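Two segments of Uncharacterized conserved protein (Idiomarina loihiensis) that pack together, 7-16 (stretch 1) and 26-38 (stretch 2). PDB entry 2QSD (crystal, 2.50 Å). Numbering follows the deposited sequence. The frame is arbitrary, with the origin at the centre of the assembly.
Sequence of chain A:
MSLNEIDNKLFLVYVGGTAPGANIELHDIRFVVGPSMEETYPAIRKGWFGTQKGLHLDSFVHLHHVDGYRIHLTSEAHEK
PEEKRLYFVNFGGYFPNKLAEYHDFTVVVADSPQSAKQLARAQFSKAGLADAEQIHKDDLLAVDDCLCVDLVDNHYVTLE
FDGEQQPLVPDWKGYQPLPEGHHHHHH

Stretch 1, residues 7-16: DNKLFLVYVG
Stretch 2, residues 26-38: LHDIRFVVGPSME

Two neighbouring antiparallel strands show how a regular register sorts side chains onto two faces. Strands 9-16 and 26-34 are extended (phi about -90° to -166°, psi 113° to 167°), and their axes run at 154°, 4.7 Å apart at closest approach. Lys9 pairs with Gly34, Phe11 with Val32, Val13 with Arg30 and Val15 with Asp28; in each pair both amides donate to the opposing carbonyl. Phe11 N to Val32 O is 2.8 Å and Val32 N to Phe11 O 3.0 Å; Val15 N to Asp28 O is 3.0 Å and Asp28 N to Val15 O 3.1 Å. Between these lie the non-hydrogen-bonded pairs Leu10-Val33, Leu12-Phe31, Tyr14-Ile29 and Gly16-His27, with CA atoms 4.4-4.8 Å apart.

The non-hydrogen-bonded pairs share one face. There Leu10 (t, p) places CD1 3.8 Å from Val33 CG2, and Leu12 CD1 meets Ile29 CD1 (m, m) at 3.6 Å. Tyr14 (t) and His27 (m) hold their rings nearly parallel, at 9°, but offset, centroids 5.1 Å apart. Gly16 leaves room for the imidazole: a CB there would clash with His27 CD2.

On the other face, selenomethionine Met37 (t, p, chi3 -129°) sets SE over the ring of Phe11 (m), 4.3 Å from its centroid, and CE 3.8 Å from Val13 CG1. Within stretch 2, Arg30 NH1 salt-bridges Asp28 OD2 at 3.0 Å.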

# COMPACT_ATOMS: atom_id res chain seq x y z
N ASP A 7 -22.64 20.68 -12.21
CA ASP A 7 -23.03 19.37 -11.61
C ASP A 7 -21.83 18.60 -11.07
O ASP A 7 -21.11 17.93 -11.81
CB ASP A 7 -23.80 18.52 -12.63
CG ASP A 7 -25.13 19.14 -13.02
OD1 ASP A 7 -25.71 19.90 -12.21
OD2 ASP A 7 -25.60 18.87 -14.15
N ASN A 8 -21.63 18.72 -9.76
CA ASN A 8 -20.51 18.08 -9.09
C ASN A 8 -20.70 16.58 -8.90
O ASN A 8 -21.81 16.11 -8.66
CB ASN A 8 -20.26 18.75 -7.75
CG ASN A 8 -19.61 20.11 -7.89
OD1 ASN A 8 -19.99 21.07 -7.21
ND2 ASN A 8 -18.61 20.21 -8.76
N LYS A 9 -19.60 15.85 -9.02
CA LYS A 9 -19.61 14.42 -8.82
C LYS A 9 -18.69 14.05 -7.65
O LYS A 9 -17.65 14.68 -7.46
CB LYS A 9 -19.13 13.72 -10.09
CG LYS A 9 -20.07 13.84 -11.29
CD LYS A 9 -19.39 13.33 -12.56
CE LYS A 9 -20.32 13.32 -13.76
NZ LYS A 9 -20.71 14.70 -14.18
N LEU A 10 -19.09 13.06 -6.87
CA LEU A 10 -18.22 12.48 -5.86
C LEU A 10 -17.44 11.32 -6.47
O LEU A 10 -18.03 10.34 -6.96
CB LEU A 10 -19.02 12.01 -4.64
CG LEU A 10 -18.22 11.34 -3.51
CD1 LEU A 10 -17.27 12.33 -2.84
CD2 LEU A 10 -19.13 10.70 -2.49
N PHE A 11 -16.12 11.44 -6.45
CA PHE A 11 -15.25 10.39 -6.94
C PHE A 11 -14.47 9.75 -5.80
O PHE A 11 -13.99 10.44 -4.89
CB PHE A 11 -14.24 10.95 -7.94
CG PHE A 11 -14.85 11.49 -9.20
CD1 PHE A 11 -15.00 12.87 -9.38
CD2 PHE A 11 -15.21 10.64 -10.24
CE1 PHE A 11 -15.52 13.38 -10.56
CE2 PHE A 11 -15.74 11.14 -11.43
CZ PHE A 11 -15.89 12.52 -11.59
N LEU A 12 -14.36 8.43 -5.86
CA LEU A 12 -13.44 7.71 -5.01
C LEU A 12 -12.27 7.28 -5.89
O LEU A 12 -12.45 6.53 -6.84
CB LEU A 12 -14.18 6.56 -4.30
CG LEU A 12 -13.87 5.07 -4.05
CD1 LEU A 12 -12.42 4.64 -4.05
CD2 LEU A 12 -14.54 4.66 -2.74
N VAL A 13 -11.07 7.78 -5.58
CA VAL A 13 -9.89 7.56 -6.41
C VAL A 13 -8.82 6.77 -5.68
O VAL A 13 -8.57 6.96 -4.49
CB VAL A 13 -9.29 8.90 -6.96
CG1 VAL A 13 -10.29 9.63 -7.82
CG2 VAL A 13 -8.85 9.81 -5.85
N TYR A 14 -8.18 5.85 -6.40
CA TYR A 14 -7.11 5.04 -5.86
C TYR A 14 -5.83 5.56 -6.50
O TYR A 14 -5.64 5.47 -7.71
CB TYR A 14 -7.36 3.58 -6.22
CG TYR A 14 -6.40 2.56 -5.65
CD1 TYR A 14 -6.32 2.33 -4.27
CD2 TYR A 14 -5.61 1.77 -6.49
CE1 TYR A 14 -5.46 1.37 -3.74
CE2 TYR A 14 -4.74 0.80 -5.98
CZ TYR A 14 -4.67 0.61 -4.60
OH TYR A 14 -3.82 -0.34 -4.09
N VAL A 15 -4.97 6.15 -5.68
CA VAL A 15 -3.77 6.79 -6.20
C VAL A 15 -2.52 6.12 -5.66
O VAL A 15 -2.57 5.44 -4.64
CB VAL A 15 -3.75 8.30 -5.89
CG1 VAL A 15 -4.86 8.99 -6.65
CG2 VAL A 15 -3.91 8.57 -4.40
N GLY A 16 -1.42 6.29 -6.38
CA GLY A 16 -0.16 5.65 -6.04
C GLY A 16 1.03 6.56 -6.20
O GLY A 16 0.99 7.54 -6.96
N LEU A 26 3.50 3.21 -2.55
CA LEU A 26 2.38 3.09 -1.62
C LEU A 26 1.11 3.57 -2.31
O LEU A 26 1.18 4.27 -3.32
CB LEU A 26 2.63 3.92 -0.36
CG LEU A 26 4.07 3.84 0.14
CD1 LEU A 26 4.42 5.09 0.90
CD2 LEU A 26 4.31 2.59 0.97
N HIS A 27 -0.03 3.18 -1.76
CA HIS A 27 -1.33 3.53 -2.32
C HIS A 27 -2.30 4.04 -1.26
O HIS A 27 -2.31 3.53 -0.14
CB HIS A 27 -1.94 2.33 -3.04
CG HIS A 27 -1.13 1.84 -4.20
ND1 HIS A 27 -0.06 0.99 -4.05
CD2 HIS A 27 -1.22 2.10 -5.52
CE1 HIS A 27 0.47 0.74 -5.23
NE2 HIS A 27 -0.21 1.40 -6.14
N ASP A 28 -3.12 5.02 -1.61
CA ASP A 28 -4.17 5.52 -0.73
C ASP A 28 -5.47 5.74 -1.51
O ASP A 28 -5.44 5.89 -2.74
CB ASP A 28 -3.72 6.83 -0.05
CG ASP A 28 -4.60 7.22 1.13
OD1 ASP A 28 -5.24 6.32 1.72
OD2 ASP A 28 -4.64 8.41 1.49
N ILE A 29 -6.59 5.74 -0.80
CA ILE A 29 -7.90 6.06 -1.34
C ILE A 29 -8.26 7.48 -0.94
O ILE A 29 -8.25 7.82 0.24
CB ILE A 29 -8.97 5.08 -0.81
CG1 ILE A 29 -8.76 3.68 -1.40
CG2 ILE A 29 -10.38 5.59 -1.08
CD1 ILE A 29 -9.23 3.54 -2.81
N ARG A 30 -8.57 8.32 -1.93
CA ARG A 30 -9.04 9.68 -1.67
C ARG A 30 -10.49 9.87 -2.14
O ARG A 30 -10.93 9.26 -3.12
CB ARG A 30 -8.15 10.73 -2.35
CG ARG A 30 -6.64 10.62 -2.12
CD ARG A 30 -6.26 10.58 -0.64
NE ARG A 30 -6.66 11.78 0.09
CZ ARG A 30 -6.59 11.91 1.41
NH1 ARG A 30 -6.12 10.92 2.17
NH2 ARG A 30 -6.99 13.04 1.98
N PHE A 31 -11.23 10.72 -1.42
CA PHE A 31 -12.53 11.17 -1.86
C PHE A 31 -12.40 12.60 -2.35
O PHE A 31 -11.83 13.44 -1.65
CB PHE A 31 -13.55 11.08 -0.73
CG PHE A 31 -13.93 9.67 -0.37
CD1 PHE A 31 -13.21 8.97 0.60
CD2 PHE A 31 -14.99 9.04 -1.02
CE1 PHE A 31 -13.55 7.65 0.92
CE2 PHE A 31 -15.35 7.73 -0.70
CZ PHE A 31 -14.63 7.03 0.27
N VAL A 32 -12.89 12.87 -3.56
CA VAL A 32 -12.76 14.19 -4.18
C VAL A 32 -14.05 14.58 -4.90
O VAL A 32 -14.81 13.71 -5.35
CB VAL A 32 -11.57 14.27 -5.18
CG1 VAL A 32 -10.24 14.35 -4.44
CG2 VAL A 32 -11.58 13.09 -6.16
N VAL A 33 -14.30 15.89 -5.02
CA VAL A 33 -15.51 16.41 -5.65
C VAL A 33 -15.19 17.39 -6.78
O VAL A 33 -14.45 18.35 -6.58
CB VAL A 33 -16.45 17.07 -4.60
CG1 VAL A 33 -17.59 17.82 -5.28
CG2 VAL A 33 -17.03 16.03 -3.68
N GLY A 34 -15.75 17.13 -7.96
CA GLY A 34 -15.62 18.03 -9.10
C GLY A 34 -16.60 17.70 -10.22
O GLY A 34 -17.23 16.64 -10.21
N PRO A 35 -16.74 18.62 -11.20
CA PRO A 35 -17.57 18.40 -12.40
C PRO A 35 -16.99 17.32 -13.32
O PRO A 35 -17.73 16.61 -14.01
CB PRO A 35 -17.53 19.75 -13.12
CG PRO A 35 -16.96 20.73 -12.12
CD PRO A 35 -16.11 19.95 -11.19
N SER A 36 -15.66 17.22 -13.33
CA SER A 36 -14.97 16.20 -14.11
C SER A 36 -13.82 15.63 -13.28
O SER A 36 -13.48 16.17 -12.23
CB SER A 36 -14.44 16.78 -15.42
OG SER A 36 -13.48 17.80 -15.19
N MSE A 37 -13.24 14.55 -13.78
CA MSE A 37 -12.12 13.89 -13.15
C MSE A 37 -10.87 14.80 -13.11
O MSE A 37 -10.26 14.96 -12.04
CB MSE A 37 -11.85 12.58 -13.88
CG MSE A 37 -10.93 11.60 -13.16
SE MSE A 37 -11.19 11.35 -11.23
CE MSE A 37 -9.33 11.66 -10.93
N GLU A 38 -10.54 15.41 -14.25
CA GLU A 38 -9.40 16.32 -14.38
C GLU A 38 -9.48 17.55 -13.47
O GLU A 38 -8.47 18.13 -13.11
CB GLU A 38 -9.23 16.80 -15.83
CG GLU A 38 -8.78 15.72 -16.80
CD GLU A 38 -8.40 16.27 -18.17
OE1 GLU A 38 -8.77 17.42 -18.50
OE2 GLU A 38 -7.73 15.53 -18.93